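Local structure of mandelate racemase/muconate lactonizing enzyme-like protein (Roseovarius sp. TM1035, 3RCY) at residues M63-F75 with I92-L106. The protein is probably an isomerase of the enolase superfamily, related to mandelate racemase and muconate lactonizing enzyme, and binds a magnesium ion. Sequence-based numbering, arbitrary orientation.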
ATOM      1  N   MET A  63      23.896  11.451 -35.002  1.00 14.49           N
ATOM      2  CA  MET A  63      22.898  11.538 -36.078  1.00 14.85           C
ATOM      3  C   MET A  63      23.465  11.711 -37.489  1.00 15.40           C
ATOM      4  O   MET A  63      22.914  11.168 -38.449  1.00 15.29           O
ATOM      5  CB  MET A  63      21.873  12.636 -35.770  1.00 14.72           C
ATOM      6  CG  MET A  63      21.205  12.470 -34.402  1.00 14.56           C
ATOM      7  SD  MET A  63      20.079  13.804 -33.986  1.00 14.42           S
ATOM      8  CE  MET A  63      18.693  13.417 -35.061  1.00 14.89           C
ATOM      9  N   GLU A  64      24.549  12.473 -37.615  1.00 15.99           N
ATOM     10  CA  GLU A  64      25.161  12.716 -38.921  1.00 16.38           C
ATOM     11  C   GLU A  64      25.550  11.393 -39.578  1.00 15.56           C
ATOM     12  O   GLU A  64      26.191  10.543 -38.950  1.00 15.01           O
ATOM     13  CB  GLU A  64      26.378  13.640 -38.790  1.00 17.59           C
ATOM     14  CG  GLU A  64      26.938  14.145 -40.123  1.00 27.66           C
ATOM     15  CD  GLU A  64      28.185  15.010 -39.950  1.00 19.93           C
ATOM     16  OE1 GLU A  64      28.515  15.393 -38.797  1.00 28.47           O
ATOM     17  OE2 GLU A  64      28.844  15.309 -40.971  1.00 28.86           O
ATOM     18  N   GLY A  65      25.133  11.221 -40.828  1.00 15.50           N
ATOM     19  CA  GLY A  65      25.409   9.994 -41.581  1.00 15.96           C
ATOM     20  C   GLY A  65      24.380   8.888 -41.365  1.00 16.32           C
ATOM     21  O   GLY A  65      24.467   7.832 -41.998  1.00 16.65           O
ATOM     22  N   GLU A  66      23.409   9.119 -40.475  1.00 15.72           N
ATOM     23  CA  GLU A  66      22.365   8.120 -40.187  1.00 15.19           C
ATOM     24  C   GLU A  66      21.152   8.274 -41.096  1.00 14.72           C
ATOM     25  O   GLU A  66      20.810   9.383 -41.504  1.00 14.11           O
ATOM     26  CB  GLU A  66      21.906   8.216 -38.721  1.00 15.42           C
ATOM     27  CG  GLU A  66      21.066   7.040 -38.214  1.00 19.00           C
ATOM     28  CD  GLU A  66      21.803   5.708 -38.308  1.00 16.31           C
ATOM     29  OE1 GLU A  66      22.927   5.606 -37.779  1.00 19.59           O
ATOM     30  OE2 GLU A  66      21.265   4.767 -38.928  1.00 19.80           O
ATOM     31  N   ASN A  67      20.508   7.148 -41.400  1.00 14.97           N
ATOM     32  CA  ASN A  67      19.198   7.127 -42.045  1.00 15.95           C
ATOM     33  C   ASN A  67      18.156   7.748 -41.101  1.00 15.17           C
ATOM     34  O   ASN A  67      18.009   7.295 -39.971  1.00 14.59           O
ATOM     35  CB  ASN A  67      18.838   5.675 -42.375  1.00 17.82           C
ATOM     36  CG  ASN A  67      17.575   5.542 -43.218  1.00 23.82           C
ATOM     37  OD1 ASN A  67      16.690   6.392 -43.207  1.00 18.48           O
ATOM     38  ND2 ASN A  67      17.491   4.444 -43.951  1.00 19.62           N
ATOM     39  N   PRO A  68      17.444   8.798 -41.554  1.00 15.10           N
ATOM     40  CA  PRO A  68      16.468   9.463 -40.683  1.00 14.51           C
ATOM     41  C   PRO A  68      15.298   8.569 -40.238  1.00 13.76           C
ATOM     42  O   PRO A  68      14.602   8.921 -39.287  1.00 12.78           O
ATOM     43  CB  PRO A  68      15.964  10.635 -41.539  1.00 14.68           C
ATOM     44  CG  PRO A  68      16.291  10.245 -42.953  1.00 16.24           C
ATOM     45  CD  PRO A  68      17.566   9.480 -42.854  1.00 15.45           C
ATOM     46  N   GLU A  69      15.094   7.431 -40.910  1.00 14.09           N
ATOM     47  CA  GLU A  69      14.127   6.421 -40.455  1.00 14.20           C
ATOM     48  C   GLU A  69      14.463   5.885 -39.060  1.00 13.99           C
ATOM     49  O   GLU A  69      13.576   5.438 -38.328  1.00 14.12           O
ATOM     50  CB  GLU A  69      14.084   5.229 -41.423  1.00 14.79           C
ATOM     51  CG  GLU A  69      13.406   5.495 -42.756  1.00 13.40           C
ATOM     52  CD  GLU A  69      13.498   4.303 -43.706  1.00 16.08           C
ATOM     53  OE1 GLU A  69      14.385   3.440 -43.504  1.00 13.98           O
ATOM     54  OE2 GLU A  69      12.685   4.232 -44.657  1.00 13.88           O
ATOM     55  N   ASN A  70      15.742   5.926 -38.688  1.00 13.68           N
ATOM     56  CA  ASN A  70      16.199   5.227 -37.484  1.00 13.66           C
ATOM     57  C   ASN A  70      16.041   6.051 -36.215  1.00 13.20           C
ATOM     58  O   ASN A  70      17.015   6.368 -35.523  1.00 13.10           O
ATOM     59  CB  ASN A  70      17.622   4.692 -37.672  1.00 13.88           C
ATOM     60  CG  ASN A  70      17.690   3.603 -38.737  1.00 20.48           C
ATOM     61  OD1 ASN A  70      16.694   2.940 -39.017  1.00 14.05           O
ATOM     62  ND2 ASN A  70      18.860   3.426 -39.340  1.00 14.24           N
ATOM     63  N   ILE A  71      14.785   6.389 -35.935  1.00 13.02           N
ATOM     64  CA  ILE A  71      14.399   7.289 -34.844  1.00 12.81           C
ATOM     65  C   ILE A  71      14.584   6.636 -33.464  1.00 12.35           C
ATOM     66  O   ILE A  71      15.021   7.301 -32.513  1.00 12.08           O
ATOM     67  CB  ILE A  71      12.922   7.769 -35.038  1.00 13.26           C
ATOM     68  CG1 ILE A  71      12.751   8.503 -36.381  1.00 17.88           C
ATOM     69  CG2 ILE A  71      12.437   8.632 -33.870  1.00 16.58           C
ATOM     70  CD1 ILE A  71      13.290   9.919 -36.421  1.00 13.75           C
ATOM     71  N   GLU A  72      14.255   5.346 -33.355  1.00 11.87           N
ATOM     72  CA  GLU A  72      14.449   4.605 -32.108  1.00 12.18           C
ATOM     73  C   GLU A  72      15.931   4.577 -31.749  1.00 12.42           C
ATOM     74  O   GLU A  72      16.314   4.837 -30.605  1.00 12.28           O
ATOM     75  CB  GLU A  72      13.939   3.155 -32.224  1.00 12.53           C
ATOM     76  CG  GLU A  72      12.443   2.990 -32.390  1.00 16.52           C
ATOM     77  CD  GLU A  72      11.688   2.827 -31.066  1.00 13.30           C
ATOM     78  OE1 GLU A  72      12.316   2.835 -29.980  1.00 16.44           O
ATOM     79  OE2 GLU A  72      10.451   2.696 -31.123  1.00 16.10           O
ATOM     80  N   LEU A  73      16.750   4.251 -32.747  1.00 13.03           N
ATOM     81  CA  LEU A  73      18.192   4.116 -32.570  1.00 13.05           C
ATOM     82  C   LEU A  73      18.830   5.445 -32.177  1.00 13.05           C
ATOM     83  O   LEU A  73      19.624   5.504 -31.239  1.00 13.20           O
ATOM     84  CB  LEU A  73      18.844   3.561 -33.842  1.00 13.13           C
ATOM     85  CG  LEU A  73      20.378   3.390 -33.813  1.00 15.70           C
ATOM     86  CD1 LEU A  73      20.841   2.476 -32.680  1.00 13.27           C
ATOM     87  CD2 LEU A  73      20.887   2.870 -35.150  1.00 13.62           C
ATOM     88  N   MET A  74      18.480   6.506 -32.894  1.00 12.92           N
ATOM     89  CA  MET A  74      19.068   7.815 -32.619  1.00 12.91           C
ATOM     90  C   MET A  74      18.686   8.314 -31.227  1.00 12.03           C
ATOM     91  O   MET A  74      19.529   8.871 -30.524  1.00 11.83           O
ATOM     92  CB  MET A  74      18.726   8.833 -33.710  1.00 13.45           C
ATOM     93  CG  MET A  74      19.425   8.501 -35.031  1.00 11.98           C
ATOM     94  SD  MET A  74      19.303   9.808 -36.253  1.00 14.80           S
ATOM     95  CE  MET A  74      17.640   9.524 -36.852  1.00 11.41           C
ATOM     96  N   PHE A  75      17.440   8.074 -30.814  1.00 11.55           N
ATOM     97  CA  PHE A  75      17.062   8.373 -29.437  1.00 11.31           C
ATOM     98  C   PHE A  75      17.944   7.616 -28.431  1.00 10.87           C
ATOM     99  O   PHE A  75      18.507   8.234 -27.520  1.00 10.94           O
ATOM    100  CB  PHE A  75      15.573   8.129 -29.149  1.00 11.48           C
ATOM    101  CG  PHE A  75      15.202   8.384 -27.705  1.00 14.96           C
ATOM    102  CD1 PHE A  75      14.887   9.670 -27.270  1.00 11.43           C
ATOM    103  CD2 PHE A  75      15.214   7.342 -26.774  1.00 11.49           C
ATOM    104  CE1 PHE A  75      14.575   9.913 -25.924  1.00 14.76           C
ATOM    105  CE2 PHE A  75      14.905   7.570 -25.441  1.00 14.44           C
ATOM    106  CZ  PHE A  75      14.581   8.855 -25.013  1.00 11.59           C
ATOM    107  N   ILE A  92      18.736  16.138 -24.422  1.00 12.13           N
ATOM    108  CA  ILE A  92      17.491  15.657 -25.034  1.00 12.26           C
ATOM    109  C   ILE A  92      16.727  16.828 -25.671  1.00 12.48           C
ATOM    110  O   ILE A  92      16.061  16.658 -26.700  1.00 12.44           O
ATOM    111  CB  ILE A  92      16.627  14.844 -24.029  1.00 12.64           C
ATOM    112  CG1 ILE A  92      17.366  13.571 -23.572  1.00 13.31           C
ATOM    113  CG2 ILE A  92      15.275  14.484 -24.617  1.00 12.91           C
ATOM    114  CD1 ILE A  92      17.670  12.546 -24.687  1.00 13.80           C
ATOM    115  N   GLY A  93      16.857  18.024 -25.088  1.00 12.33           N
ATOM    116  CA  GLY A  93      16.358  19.244 -25.739  1.00 12.41           C
ATOM    117  C   GLY A  93      16.975  19.419 -27.118  1.00 12.63           C
ATOM    118  O   GLY A  93      16.280  19.721 -28.101  1.00 12.85           O
ATOM    119  N   ALA A  94      18.292  19.222 -27.189  1.00 12.43           N
ATOM    120  CA  ALA A  94      19.011  19.247 -28.460  1.00 12.66           C
ATOM    121  C   ALA A  94      18.475  18.183 -29.416  1.00 12.69           C
ATOM    122  O   ALA A  94      18.062  18.501 -30.541  1.00 12.95           O
ATOM    123  CB  ALA A  94      20.522  19.082 -28.236  1.00 12.69           C
ATOM    124  N   PHE A  95      18.468  16.926 -28.971  1.00 12.26           N
ATOM    125  CA  PHE A  95      17.941  15.838 -29.796  1.00 12.20           C
ATOM    126  C   PHE A  95      16.522  16.092 -30.319  1.00 12.09           C
ATOM    127  O   PHE A  95      16.243  15.818 -31.491  1.00 12.44           O
ATOM    128  CB  PHE A  95      17.968  14.486 -29.072  1.00 11.63           C
ATOM    129  CG  PHE A  95      17.300  13.379 -29.854  1.00 13.82           C
ATOM    130  CD1 PHE A  95      17.903  12.858 -31.002  1.00 12.13           C
ATOM    131  CD2 PHE A  95      16.048  12.889 -29.478  1.00 11.64           C
ATOM    132  CE1 PHE A  95      17.276  11.851 -31.750  1.00 14.02           C
ATOM    133  CE2 PHE A  95      15.421  11.881 -30.222  1.00 13.25           C
ATOM    134  CZ  PHE A  95      16.041  11.364 -31.363  1.00 11.91           C
ATOM    135  N   SER A  96      15.630  16.566 -29.450  1.00 11.36           N
ATOM    136  CA  SER A  96      14.202  16.693 -29.798  1.00 11.10           C
ATOM    137  C   SER A  96      13.962  17.541 -31.050  1.00 10.91           C
ATOM    138  O   SER A  96      13.189  17.158 -31.938  1.00 10.75           O
ATOM    139  CB  SER A  96      13.404  17.274 -28.629  1.00 11.03           C
ATOM    140  OG  SER A  96      13.543  16.494 -27.455  1.00 11.47           O
ATOM    141  N   GLY A  97      14.620  18.699 -31.108  1.00 10.91           N
ATOM    142  CA  GLY A  97      14.539  19.575 -32.267  1.00 11.16           C
ATOM    143  C   GLY A  97      15.040  18.900 -33.527  1.00 11.06           C
ATOM    144  O   GLY A  97      14.432  19.029 -34.586  1.00 11.10           O
ATOM    145  N   LEU A  98      16.143  18.166 -33.400  1.00 10.69           N
ATOM    146  CA  LEU A  98      16.732  17.435 -34.523  1.00 10.86           C
ATOM    147  C   LEU A  98      15.806  16.297 -34.985  1.00 11.15           C
ATOM    148  O   LEU A  98      15.684  16.032 -36.186  1.00 11.66           O
ATOM    149  CB  LEU A  98      18.110  16.896 -34.131  1.00 10.55           C
ATOM    150  CG  LEU A  98      19.150  17.956 -33.714  1.00  9.68           C
ATOM    151  CD1 LEU A  98      20.331  17.333 -32.963  1.00 10.89           C
ATOM    152  CD2 LEU A  98      19.640  18.752 -34.920  1.00 10.78           C
ATOM    153  N   GLU A  99      15.153  15.642 -34.024  1.00 10.63           N
ATOM    154  CA  GLU A  99      14.204  14.554 -34.316  1.00 11.08           C
ATOM    155  C   GLU A  99      12.975  15.074 -35.077  1.00 10.95           C
ATOM    156  O   GLU A  99      12.480  14.422 -36.006  1.00 10.58           O
ATOM    157  CB  GLU A  99      13.798  13.832 -33.014  1.00 11.10           C
ATOM    158  CG  GLU A  99      12.989  12.545 -33.208  1.00 13.34           C
ATOM    159  CD  GLU A  99      11.475  12.712 -33.046  1.00 11.96           C
ATOM    160  OE1 GLU A  99      10.961  13.852 -33.165  1.00 13.71           O
ATOM    161  OE2 GLU A  99      10.779  11.674 -32.828  1.00 13.10           O
ATOM    162  N   ILE A 100      12.490  16.251 -34.688  1.00 11.42           N
ATOM    163  CA  ILE A 100      11.369  16.884 -35.392  1.00 11.92           C
ATOM    164  C   ILE A 100      11.740  17.177 -36.856  1.00 12.78           C
ATOM    165  O   ILE A 100      10.932  16.946 -37.765  1.00 12.99           O
ATOM    166  CB  ILE A 100      10.872  18.162 -34.663  1.00 12.04           C
ATOM    167  CG1 ILE A 100      10.196  17.784 -33.334  1.00 11.19           C
ATOM    168  CG2 ILE A 100       9.893  18.955 -35.548  1.00 11.45           C
ATOM    169  CD1 ILE A 100      10.096  18.942 -32.313  1.00 12.27           C
ATOM    170  N   ALA A 101      12.966  17.665 -37.082  1.00 12.90           N
ATOM    171  CA  ALA A 101      13.479  17.877 -38.443  1.00 12.94           C
ATOM    172  C   ALA A 101      13.549  16.569 -39.239  1.00 13.32           C
ATOM    173  O   ALA A 101      13.304  16.564 -40.448  1.00 13.72           O
ATOM    174  CB  ALA A 101      14.854  18.561 -38.405  1.00 12.45           C
ATOM    175  N   CYS A 102      13.887  15.465 -38.567  1.00 13.38           N
ATOM    176  CA  CYS A 102      13.895  14.141 -39.208  1.00 13.42           C
ATOM    177  C   CYS A 102      12.503  13.757 -39.702  1.00 13.57           C
ATOM    178  O   CYS A 102      12.361  13.224 -40.817  1.00 14.03           O
ATOM    179  CB  CYS A 102      14.438  13.055 -38.271  1.00 13.36           C
ATOM    180  SG  CYS A 102      16.204  13.193 -37.885  1.00 16.82           S
ATOM    181  N   TRP A 103      11.483  14.036 -38.887  1.00 13.15           N
ATOM    182  CA  TRP A 103      10.097  13.775 -39.290  1.00 13.03           C
ATOM    183  C   TRP A 103       9.670  14.640 -40.469  1.00 13.12           C
ATOM    184  O   TRP A 103       8.988  14.161 -41.372  1.00 13.70           O
ATOM    185  CB  TRP A 103       9.128  13.922 -38.114  1.00 12.74           C
ATOM    186  CG  TRP A 103       9.217  12.745 -37.202  1.00 13.61           C
ATOM    187  CD1 TRP A 103       9.846  12.686 -35.996  1.00 12.86           C
ATOM    188  CD2 TRP A 103       8.711  11.431 -37.460  1.00 12.97           C
ATOM    189  NE1 TRP A 103       9.742  11.416 -35.469  1.00 13.13           N
ATOM    190  CE2 TRP A 103       9.042  10.630 -36.348  1.00 13.34           C
ATOM    191  CE3 TRP A 103       7.985  10.858 -38.517  1.00 13.85           C
ATOM    192  CZ2 TRP A 103       8.684   9.282 -36.263  1.00 12.75           C
ATOM    193  CZ3 TRP A 103       7.617   9.518 -38.428  1.00 12.94           C
ATOM    194  CH2 TRP A 103       7.975   8.746 -37.311  1.00 13.87           C
ATOM    195  N   ASP A 104      10.077  15.906 -40.461  1.00 12.79           N
ATOM    196  CA  ASP A 104       9.820  16.788 -41.594  1.00 13.10           C
ATOM    197  C   ASP A 104      10.433  16.175 -42.868  1.00 13.46           C
ATOM    198  O   ASP A 104       9.752  16.059 -43.893  1.00 13.65           O
ATOM    199  CB  ASP A 104      10.377  18.190 -41.308  1.00 13.08           C
ATOM    200  CG  ASP A 104       9.810  19.265 -42.239  1.00 16.47           C
ATOM    201  OD1 ASP A 104       8.744  19.047 -42.854  1.00 13.10           O
ATOM    202  OD2 ASP A 104      10.441  20.344 -42.343  1.00 13.34           O
ATOM    203  N   ILE A 105      11.701  15.760 -42.782  1.00 13.37           N
ATOM    204  CA  ILE A 105      12.384  15.038 -43.866  1.00 13.38           C
ATOM    205  C   ILE A 105      11.651  13.742 -44.287  1.00 13.53           C
ATOM    206  O   ILE A 105      11.450  13.506 -45.472  1.00 13.25           O
ATOM    207  CB  ILE A 105      13.863  14.725 -43.502  1.00 13.75           C
ATOM    208  CG1 ILE A 105      14.732  15.982 -43.672  1.00 14.12           C
ATOM    209  CG2 ILE A 105      14.421  13.585 -44.372  1.00 14.40           C
ATOM    210  CD1 ILE A 105      16.014  15.961 -42.868  1.00 14.06           C
ATOM    211  N   LEU A 106      11.260  12.923 -43.310  1.00 13.91           N
ATOM    212  CA  LEU A 106      10.592  11.650 -43.587  1.00 14.40           C
ATOM    213  C   LEU A 106       9.278  11.857 -44.332  1.00 14.37           C
ATOM    214  O   LEU A 106       9.024  11.182 -45.331  1.00 14.62           O
ATOM    215  CB  LEU A 106      10.382  10.835 -42.299  1.00 14.64           C
ATOM    216  CG  LEU A 106      11.665  10.245 -41.691  1.00 14.56           C
ATOM    217  CD1 LEU A 106      11.460   9.820 -40.234  1.00 14.98           C
ATOM    218  CD2 LEU A 106      12.211   9.075 -42.532  1.00 15.38           C
TER
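F95 reaches from helix 89-110 to the backbone of the first turns of helix 71-80, its CZ 3.6 Å from F75 N, and CE1 packs on M74 CB. CG lies opposite the backbone N (chi1 174°), directing the ring to that helix. Its CE2 meets the F75 ring edge at CD1, 3.7 Å away, the planes inclined by 65°. At the F95 edge, M63 SD lies 3.8 Å from CD1, a Met-aromatic contact. The M63 chain is bent at its last torsion, and CE touches L98 CB at 3.6 Å and C102 SG. An alanine in place of F95 would probably open a gap between the helices, depriving M63 SD and the F75 ring edge of their common neighbour. I71 is a knob seated in the hole formed by E99, C102, W103 and L106: CD1 packs on C102 CB at 3.8 Å, and CG2 faces E99 OE2. The helical parts 71-75 and 92-106 run nearly antiparallel, at 165°, in the N-terminal capping domain of the enolase superfamily; strands 4-12 and 24-31 of its three-stranded sheet pack against L98 and I105. E99 OE2 receives a weak bond from W103 NE1 (2.8 Å), and both buried carboxylate oxygens are also held by backbone N-H groups of I291 and W292. Toward the start of helix 71-80 the chain is loop and the fit looser: P68 CG is 4.1 Å from I105 CG2, and its CB faces C102 CB, although L106 CD1 lies 3.4 Å from P68 O. E64 and G65, in the type II turn M63-E66, stand exposed to solvent. E69 crosses L106 at about a right angle, CG against CD2, while its carboxylate turns to R110 and to R112 of a second subunit.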